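Local coordinates for protein chitin deacetylase 1 (Bombyx mori, PDB 5ZNT) that removes the acetyl groups from N-acetylglucosamine residues of chitin with the help of a zinc ion, giving chitosan and acetate, at residues A[155-160]-A[169-174]; A[179-184]-A[189-194]; A[40-45]-A[58-63]. All coordinates share one frame; numbering follows the deposited sequence.

Contact 1 (A[155-160]-A[169-174]); sequences NNQFTM and DSTITA
The ring of Phe158 overlaps the side chains of Asp169 and Ile172 with its far end. CZ is the meeting point: it lies 3.6 Å from Asp169 OD2 and also 3.6 Å from CD1 of Ile172. Both partners approach obliquely. On the same side chain of Asp169, CB packs 3.8 Å from Phe158 CE2. The ring and carboxylate planes are steeply inclined, at 74°. Gln157 comes in beside Phe158 with an extended chain. Its CG is anti to the backbone N (chi1 173°), which carries the amide across to the carboxylate. NE2 ends 2.7 Å from Asp169 OD1, with the amide nearly perpendicular to the carboxylate. The other end of this amide, OE1, accepts from the backbone N of Gly153. These residues join helix 154-163 to the chain that follows it in a beta-alpha-beta unit. The unit runs from strand 144-145 through the helix to the parallel strand 168-169. Where that strand ends, Asp169 opens an Asx turn. Its OD2 accepts from Thr171 N at 2.9 Å, from above the carboxylate plane. OD1 takes a short bond from Thr171 OG1, 2.5 Å, on its syn side. Thr171 OG1 is also bonded to the backbone N of Ala147. Replacing Asp169 with an alanine would probably leave Thr171 OG1 and Thr171 N without their carboxylate acceptors and Phe158 CZ without its carboxylate neighbour, freeing the turn to shift. Glu210, on strand 209-214, flanks the site; its carboxylate lies close to that of Asp169 and accepts from the backbone N of Ile172.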
# COMPACT_ATOMS: atom_id res chain seq x y z
N ASN A 155 -13.37 -14.81 2.03
CA ASN A 155 -14.47 -13.88 1.79
C ASN A 155 -14.70 -12.96 2.98
O ASN A 155 -15.19 -11.84 2.80
CB ASN A 155 -15.76 -14.64 1.47
CG ASN A 155 -15.70 -15.35 0.13
OD1 ASN A 155 -15.69 -14.70 -0.94
ND2 ASN A 155 -15.65 -16.69 0.16
N ASN A 156 -14.37 -13.42 4.18
CA ASN A 156 -14.65 -12.63 5.38
C ASN A 156 -13.96 -11.27 5.32
O ASN A 156 -14.59 -10.25 5.62
CB ASN A 156 -14.21 -13.40 6.63
CG ASN A 156 -15.16 -14.53 6.97
OD1 ASN A 156 -16.24 -14.65 6.39
ND2 ASN A 156 -14.76 -15.35 7.92
N GLN A 157 -12.68 -11.25 4.95
CA GLN A 157 -11.96 -9.97 4.86
C GLN A 157 -12.69 -9.02 3.93
O GLN A 157 -12.91 -7.85 4.25
CB GLN A 157 -10.53 -10.18 4.38
CG GLN A 157 -9.80 -8.84 4.09
CD GLN A 157 -8.39 -9.01 3.55
OE1 GLN A 157 -7.90 -10.13 3.43
NE2 GLN A 157 -7.72 -7.89 3.24
N PHE A 158 -13.12 -9.53 2.76
CA PHE A 158 -13.71 -8.65 1.76
C PHE A 158 -15.15 -8.32 2.07
O PHE A 158 -15.60 -7.21 1.76
CB PHE A 158 -13.53 -9.29 0.37
CG PHE A 158 -12.11 -9.28 -0.09
CD1 PHE A 158 -11.20 -10.20 0.41
CD2 PHE A 158 -11.65 -8.28 -0.94
CE1 PHE A 158 -9.87 -10.16 0.04
CE2 PHE A 158 -10.32 -8.23 -1.31
CZ PHE A 158 -9.44 -9.18 -0.83
N THR A 159 -15.90 -9.24 2.71
CA THR A 159 -17.20 -8.86 3.24
C THR A 159 -17.06 -7.69 4.21
O THR A 159 -17.79 -6.70 4.12
CB THR A 159 -17.87 -10.06 3.92
OG1 THR A 159 -18.02 -11.13 2.98
CG2 THR A 159 -19.25 -9.66 4.47
N MET A 160 -16.11 -7.78 5.13
CA MET A 160 -15.86 -6.66 6.04
C MET A 160 -15.57 -5.39 5.25
O MET A 160 -16.15 -4.33 5.52
CB MET A 160 -14.70 -6.99 6.98
CG MET A 160 -14.33 -5.84 7.96
SD MET A 160 -13.27 -4.57 7.22
CE MET A 160 -11.72 -5.44 7.03
N ASP A 169 -8.11 -3.32 -1.20
CA ASP A 169 -7.18 -4.18 -0.50
C ASP A 169 -5.89 -4.28 -1.30
O ASP A 169 -5.89 -4.21 -2.53
CB ASP A 169 -7.79 -5.57 -0.32
CG ASP A 169 -6.80 -6.55 0.23
OD1 ASP A 169 -6.43 -6.41 1.41
OD2 ASP A 169 -6.35 -7.44 -0.52
N SER A 170 -4.77 -4.43 -0.59
CA SER A 170 -3.48 -4.77 -1.20
C SER A 170 -2.84 -5.84 -0.32
O SER A 170 -1.83 -5.62 0.35
CB SER A 170 -2.56 -3.56 -1.37
OG SER A 170 -1.41 -3.93 -2.16
N THR A 171 -3.46 -7.01 -0.33
CA THR A 171 -2.96 -8.18 0.39
C THR A 171 -2.74 -9.38 -0.52
O THR A 171 -1.90 -10.23 -0.21
CB THR A 171 -3.96 -8.57 1.50
OG1 THR A 171 -4.28 -7.41 2.28
CG2 THR A 171 -3.41 -9.67 2.38
N ILE A 172 -3.44 -9.46 -1.64
CA ILE A 172 -3.40 -10.63 -2.50
C ILE A 172 -2.16 -10.56 -3.38
O ILE A 172 -1.91 -9.55 -4.04
CB ILE A 172 -4.68 -10.72 -3.34
CG1 ILE A 172 -5.86 -10.99 -2.41
CG2 ILE A 172 -4.53 -11.81 -4.44
CD1 ILE A 172 -7.20 -10.91 -3.11
N THR A 173 -1.36 -11.62 -3.37
CA THR A 173 -0.16 -11.70 -4.19
C THR A 173 -0.47 -12.42 -5.50
O THR A 173 -1.22 -13.39 -5.52
CB THR A 173 0.95 -12.43 -3.43
OG1 THR A 173 1.31 -11.67 -2.25
CG2 THR A 173 2.14 -12.58 -4.29
N ALA A 174 0.10 -11.92 -6.60
CA ALA A 174 -0.00 -12.63 -7.87
C ALA A 174 1.33 -13.25 -8.21
O ALA A 174 2.35 -12.55 -8.15
CB ALA A 174 -0.44 -11.69 -9.01

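Contact 2 (A[179-184]-A[189-194]); sequences PPLWPY and RMPHRC. Unlike the reference sequence in segment 179-184: Pro180 (reference Arg), Trp182 (reference Cys).
The loops on the two sides of the short strand 184-185 fold against each other here, with Tyr184 packed against Pro191 and hydrogen-bonded to His192. The strand pairs antiparallel with strand 209-214. Pro191 lies on the Tyr184 ring in a CH-pi contact. Its CD sits 3.5 Å from the ring centroid, only 4° off the ring normal, so it is centred over the face. CG of Pro191 follows, 3.7 Å from Tyr184 CD2. The phenol end is held by histidine. Tyr184 OH and His192 NE2 share a hydrogen bond of 2.8 Å, and either could be the donor. The oxygen meets the imidazole at its edge, near the ring plane. The two rings meet rim to rim, with planes at 67°. His192 is fixed at its other nitrogen too: ND1 donates to the backbone O of Arg193 at 2.8 Å. CG of His192 lies between the backbone N and the carbonyl carbon (chi1 61°), which folds the ring back over its own chain. These two bonds limit how far the imidazole can turn. Leu181 fills in beside it, with CD2 3.5 Å from His192 CD2. Met190 CE lies 3.9 Å from Tyr184 OH. Tyr184 also rests on Glu210 and Val212 of strand 209-214. Just past His192, Cys194 is tied by a disulfide to Cys201. The whole is a CH-pi contact between proline and tyrosine with a Tyr-His hydrogen bond beside it, in loops that leave and rejoin the mixed sheet, one of them bridged by a disulfide.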
# COMPACT_ATOMS: atom_id res chain seq x y z
N PRO A 179 3.07 -10.84 -19.08
CA PRO A 179 3.25 -9.59 -18.33
C PRO A 179 2.67 -9.65 -16.90
O PRO A 179 1.90 -10.58 -16.60
CB PRO A 179 2.50 -8.57 -19.19
CG PRO A 179 1.42 -9.35 -19.86
CD PRO A 179 1.98 -10.75 -20.06
N PRO A 180 3.06 -8.71 -16.04
CA PRO A 180 2.43 -8.61 -14.70
C PRO A 180 1.00 -8.12 -14.83
O PRO A 180 0.52 -7.76 -15.91
CB PRO A 180 3.32 -7.60 -13.97
CG PRO A 180 3.89 -6.74 -15.08
CD PRO A 180 4.12 -7.70 -16.24
N LEU A 181 0.30 -8.08 -13.68
CA LEU A 181 -1.14 -7.84 -13.68
C LEU A 181 -1.46 -6.41 -13.26
O LEU A 181 -0.79 -5.83 -12.40
CB LEU A 181 -1.85 -8.83 -12.74
CG LEU A 181 -2.23 -10.21 -13.30
CD1 LEU A 181 -1.02 -10.95 -13.84
CD2 LEU A 181 -2.93 -11.07 -12.24
N TRP A 182 -2.49 -5.84 -13.90
CA TRP A 182 -3.11 -4.59 -13.48
C TRP A 182 -4.02 -4.84 -12.28
O TRP A 182 -4.51 -5.97 -12.09
CB TRP A 182 -3.92 -3.98 -14.64
CG TRP A 182 -3.06 -3.23 -15.60
CD1 TRP A 182 -2.27 -3.75 -16.60
CD2 TRP A 182 -2.86 -1.81 -15.64
NE1 TRP A 182 -1.60 -2.74 -17.26
CE2 TRP A 182 -1.96 -1.54 -16.70
CE3 TRP A 182 -3.39 -0.73 -14.91
CZ2 TRP A 182 -1.55 -0.24 -17.01
CZ3 TRP A 182 -2.97 0.56 -15.22
CH2 TRP A 182 -2.07 0.79 -16.27
N PRO A 183 -4.28 -3.82 -11.46
CA PRO A 183 -5.30 -3.97 -10.40
C PRO A 183 -6.61 -4.44 -11.01
O PRO A 183 -6.86 -4.27 -12.21
CB PRO A 183 -5.44 -2.55 -9.83
CG PRO A 183 -4.11 -1.90 -10.09
CD PRO A 183 -3.61 -2.50 -11.41
N TYR A 184 -7.45 -5.04 -10.16
CA TYR A 184 -8.75 -5.52 -10.61
C TYR A 184 -9.73 -5.36 -9.46
O TYR A 184 -9.34 -5.25 -8.30
CB TYR A 184 -8.66 -6.99 -11.09
CG TYR A 184 -8.06 -7.94 -10.08
CD1 TYR A 184 -8.86 -8.54 -9.11
CD2 TYR A 184 -6.70 -8.26 -10.11
CE1 TYR A 184 -8.32 -9.40 -8.17
CE2 TYR A 184 -6.15 -9.12 -9.18
CZ TYR A 184 -6.97 -9.68 -8.21
OH TYR A 184 -6.44 -10.54 -7.29
N ARG A 189 -14.35 -13.12 -10.65
CA ARG A 189 -13.32 -14.05 -10.22
C ARG A 189 -11.93 -13.45 -10.40
O ARG A 189 -11.65 -12.79 -11.40
CB ARG A 189 -13.43 -15.35 -11.03
CG ARG A 189 -12.63 -16.49 -10.48
CD ARG A 189 -13.04 -17.79 -11.20
NE ARG A 189 -12.55 -17.81 -12.57
CZ ARG A 189 -13.05 -18.60 -13.53
NH1 ARG A 189 -14.06 -19.42 -13.29
NH2 ARG A 189 -12.53 -18.56 -14.75
N MET A 190 -11.06 -13.71 -9.42
CA MET A 190 -9.67 -13.28 -9.51
C MET A 190 -9.06 -13.81 -10.81
O MET A 190 -9.29 -14.98 -11.16
CB MET A 190 -8.86 -13.82 -8.33
CG MET A 190 -9.24 -13.23 -6.99
SD MET A 190 -8.50 -14.20 -5.66
CE MET A 190 -6.80 -14.23 -6.16
N PRO A 191 -8.25 -13.02 -11.50
CA PRO A 191 -7.66 -13.48 -12.76
C PRO A 191 -6.37 -14.25 -12.58
O PRO A 191 -5.56 -14.31 -13.51
CB PRO A 191 -7.40 -12.17 -13.51
CG PRO A 191 -7.02 -11.21 -12.37
CD PRO A 191 -7.92 -11.60 -11.22
N HIS A 192 -6.15 -14.84 -11.41
CA HIS A 192 -4.93 -15.59 -11.14
C HIS A 192 -5.19 -16.51 -9.97
O HIS A 192 -6.19 -16.37 -9.26
CB HIS A 192 -3.74 -14.67 -10.85
CG HIS A 192 -3.94 -13.81 -9.63
ND1 HIS A 192 -3.61 -14.24 -8.36
CD2 HIS A 192 -4.45 -12.56 -9.50
CE1 HIS A 192 -3.90 -13.28 -7.50
NE2 HIS A 192 -4.42 -12.26 -8.16
N ARG A 193 -4.28 -17.46 -9.78
CA ARG A 193 -4.40 -18.43 -8.70
C ARG A 193 -4.24 -17.75 -7.33
O ARG A 193 -3.52 -16.76 -7.19
CB ARG A 193 -3.34 -19.52 -8.82
CG ARG A 193 -3.46 -20.42 -10.04
CD ARG A 193 -2.55 -21.63 -9.89
NE ARG A 193 -2.87 -22.61 -10.93
CZ ARG A 193 -2.39 -22.55 -12.17
NH1 ARG A 193 -1.56 -21.56 -12.50
NH2 ARG A 193 -2.74 -23.47 -13.07
N CYS A 194 -4.90 -18.32 -6.34
CA CYS A 194 -4.63 -17.98 -4.94
C CYS A 194 -3.22 -18.43 -4.60
O CYS A 194 -2.93 -19.63 -4.62
CB CYS A 194 -5.66 -18.64 -4.04
SG CYS A 194 -5.62 -17.98 -2.34

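Contact 3 (A[40-45]-A[58-63]); sequences ITITFD and EIFNGK
The backbone O of Ile59, whose side chain reaches Phe44, accepts a hydrogen bond from Arg64 NH1 and a weak one from Asn61 N, at 3.2 Å. With Phe60 at phi -100° and psi 71°, this is a weakly bonded inverse gamma turn just after helix 53-59. The turn sends Phe60 toward strand 38-45, and with CG anti to the carbonyl carbon (chi1 -57°) its ring reaches Phe44. Phe44 points out from the strand to meet it. Phe44 CE2 lies 3.7 Å from Phe60 CE2, at the edge of the Phe60 ring and near its plane. In turn, Phe60 CZ lies at the edge of the Phe44 ring. Ile59 CD1 approaches Phe44 CZ obliquely, at 4.1 Å. Meanwhile Ile59 CG2 sits 3.6 Å above the centre of the Phe60 ring, so the isoleucine touches both aromatics. Ile42 adds a looser contact of its CG2 with Phe60 CZ, 4.5 Å. The rings of Tyr56 and Tyr76 also meet Phe44, and His96 meets Phe60. The strand and helix belong to a beta-alpha-beta unit that continues into strand 75-78. The zinc ligand Asp46 directly follows the strand. Everything that meets between the two segments is apolar, so helix end and strand are held by fit and burial rather than by directed bonds.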
# COMPACT_ATOMS: atom_id res chain seq x y z
N ILE A 40 4.51 3.74 -10.34
CA ILE A 40 5.25 2.99 -9.33
C ILE A 40 4.64 3.32 -7.98
O ILE A 40 4.49 4.50 -7.64
CB ILE A 40 6.75 3.33 -9.36
CG1 ILE A 40 7.31 3.06 -10.78
CG2 ILE A 40 7.54 2.48 -8.35
CD1 ILE A 40 8.79 3.43 -10.96
N THR A 41 4.27 2.29 -7.21
CA THR A 41 3.69 2.48 -5.88
C THR A 41 4.72 2.01 -4.86
O THR A 41 4.82 0.82 -4.56
CB THR A 41 2.37 1.74 -5.70
OG1 THR A 41 2.56 0.32 -5.88
CG2 THR A 41 1.33 2.23 -6.71
N ILE A 42 5.52 2.95 -4.35
CA ILE A 42 6.33 2.68 -3.18
C ILE A 42 5.41 2.61 -1.97
O ILE A 42 4.58 3.49 -1.76
CB ILE A 42 7.37 3.79 -2.98
CG1 ILE A 42 8.33 3.87 -4.17
CG2 ILE A 42 8.11 3.60 -1.66
CD1 ILE A 42 9.13 5.19 -4.16
N THR A 43 5.55 1.55 -1.16
CA THR A 43 4.78 1.45 0.07
C THR A 43 5.70 1.10 1.23
O THR A 43 6.80 0.56 1.03
CB THR A 43 3.64 0.40 -0.01
OG1 THR A 43 4.19 -0.93 0.05
CG2 THR A 43 2.83 0.55 -1.31
N PHE A 44 5.24 1.41 2.45
CA PHE A 44 5.91 1.06 3.69
C PHE A 44 4.90 0.48 4.67
O PHE A 44 3.83 1.07 4.89
CB PHE A 44 6.58 2.30 4.30
CG PHE A 44 7.62 2.90 3.42
CD1 PHE A 44 8.88 2.32 3.33
CD2 PHE A 44 7.33 4.02 2.64
CE1 PHE A 44 9.84 2.86 2.47
CE2 PHE A 44 8.29 4.56 1.81
CZ PHE A 44 9.54 3.99 1.73
N ASP A 45 5.26 -0.63 5.29
CA ASP A 45 4.37 -1.20 6.26
C ASP A 45 4.82 -0.80 7.64
O ASP A 45 5.94 -0.30 7.86
CB ASP A 45 4.21 -2.69 6.04
CG ASP A 45 3.47 -3.03 4.76
OD1 ASP A 45 3.14 -2.10 4.00
OD2 ASP A 45 3.24 -4.24 4.52
N GLU A 58 14.68 11.73 4.39
CA GLU A 58 15.78 11.60 3.44
C GLU A 58 15.26 11.20 2.07
O GLU A 58 15.72 11.72 1.05
CB GLU A 58 16.79 10.58 3.95
CG GLU A 58 17.93 10.30 2.99
CD GLU A 58 19.06 9.47 3.61
OE1 GLU A 58 18.98 9.09 4.81
OE2 GLU A 58 20.04 9.18 2.87
N ILE A 59 14.30 10.27 2.02
CA ILE A 59 13.74 9.82 0.74
C ILE A 59 12.87 10.92 0.13
O ILE A 59 13.05 11.31 -1.03
CB ILE A 59 12.94 8.52 0.92
CG1 ILE A 59 13.83 7.40 1.46
CG2 ILE A 59 12.30 8.14 -0.42
CD1 ILE A 59 13.06 6.15 1.93
N PHE A 60 11.88 11.38 0.89
CA PHE A 60 10.86 12.30 0.39
C PHE A 60 11.23 13.71 0.81
O PHE A 60 10.61 14.32 1.68
CB PHE A 60 9.48 11.87 0.87
CG PHE A 60 9.14 10.47 0.48
CD1 PHE A 60 8.85 10.18 -0.85
CD2 PHE A 60 9.17 9.44 1.41
CE1 PHE A 60 8.56 8.88 -1.24
CE2 PHE A 60 8.89 8.13 1.03
CZ PHE A 60 8.61 7.84 -0.29
N ASN A 61 12.28 14.21 0.17
CA ASN A 61 12.96 15.43 0.56
C ASN A 61 12.35 16.69 -0.06
O ASN A 61 12.88 17.79 0.15
CB ASN A 61 14.44 15.34 0.19
CG ASN A 61 14.65 15.07 -1.28
OD1 ASN A 61 13.72 15.16 -2.09
ND2 ASN A 61 15.88 14.74 -1.65
N GLY A 62 11.26 16.57 -0.80
CA GLY A 62 10.72 17.73 -1.49
C GLY A 62 11.47 18.13 -2.74
O GLY A 62 11.10 19.12 -3.38
N LYS A 63 12.52 17.40 -3.11
CA LYS A 63 13.28 17.63 -4.32
C LYS A 63 13.07 16.58 -5.40
O LYS A 63 13.55 16.77 -6.53
CB LYS A 63 14.78 17.69 -4.01
CG LYS A 63 15.14 18.53 -2.80
CD LYS A 63 16.05 19.69 -3.16
CE LYS A 63 16.68 20.30 -1.92
NZ LYS A 63 17.65 19.36 -1.30

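The chain is the polysaccharide deacetylase (carbohydrate esterase 4) portion of a longer protein. Along it contact 3 comes first, then contact 1, then contact 2; each closes before the next opens. Contacts 1 and 2 are neighbours, with centres 13 Å apart, and both border strand 209-214 of the mixed sheet. They touch through Ile172 CG2, which lies 3.4 Å from His192 CE1. Contact 3 belongs to the parallel sheet, its centre about 25 Å from that of contact 1 and 26 Å from that of contact 2. Contacts 1 and 3 lie on opposite sides of the chain's centre, and each has a side chain about 10 Å from the zinc ion (Thr171, Phe44). Contact 2 is loop packing remote from the zinc site.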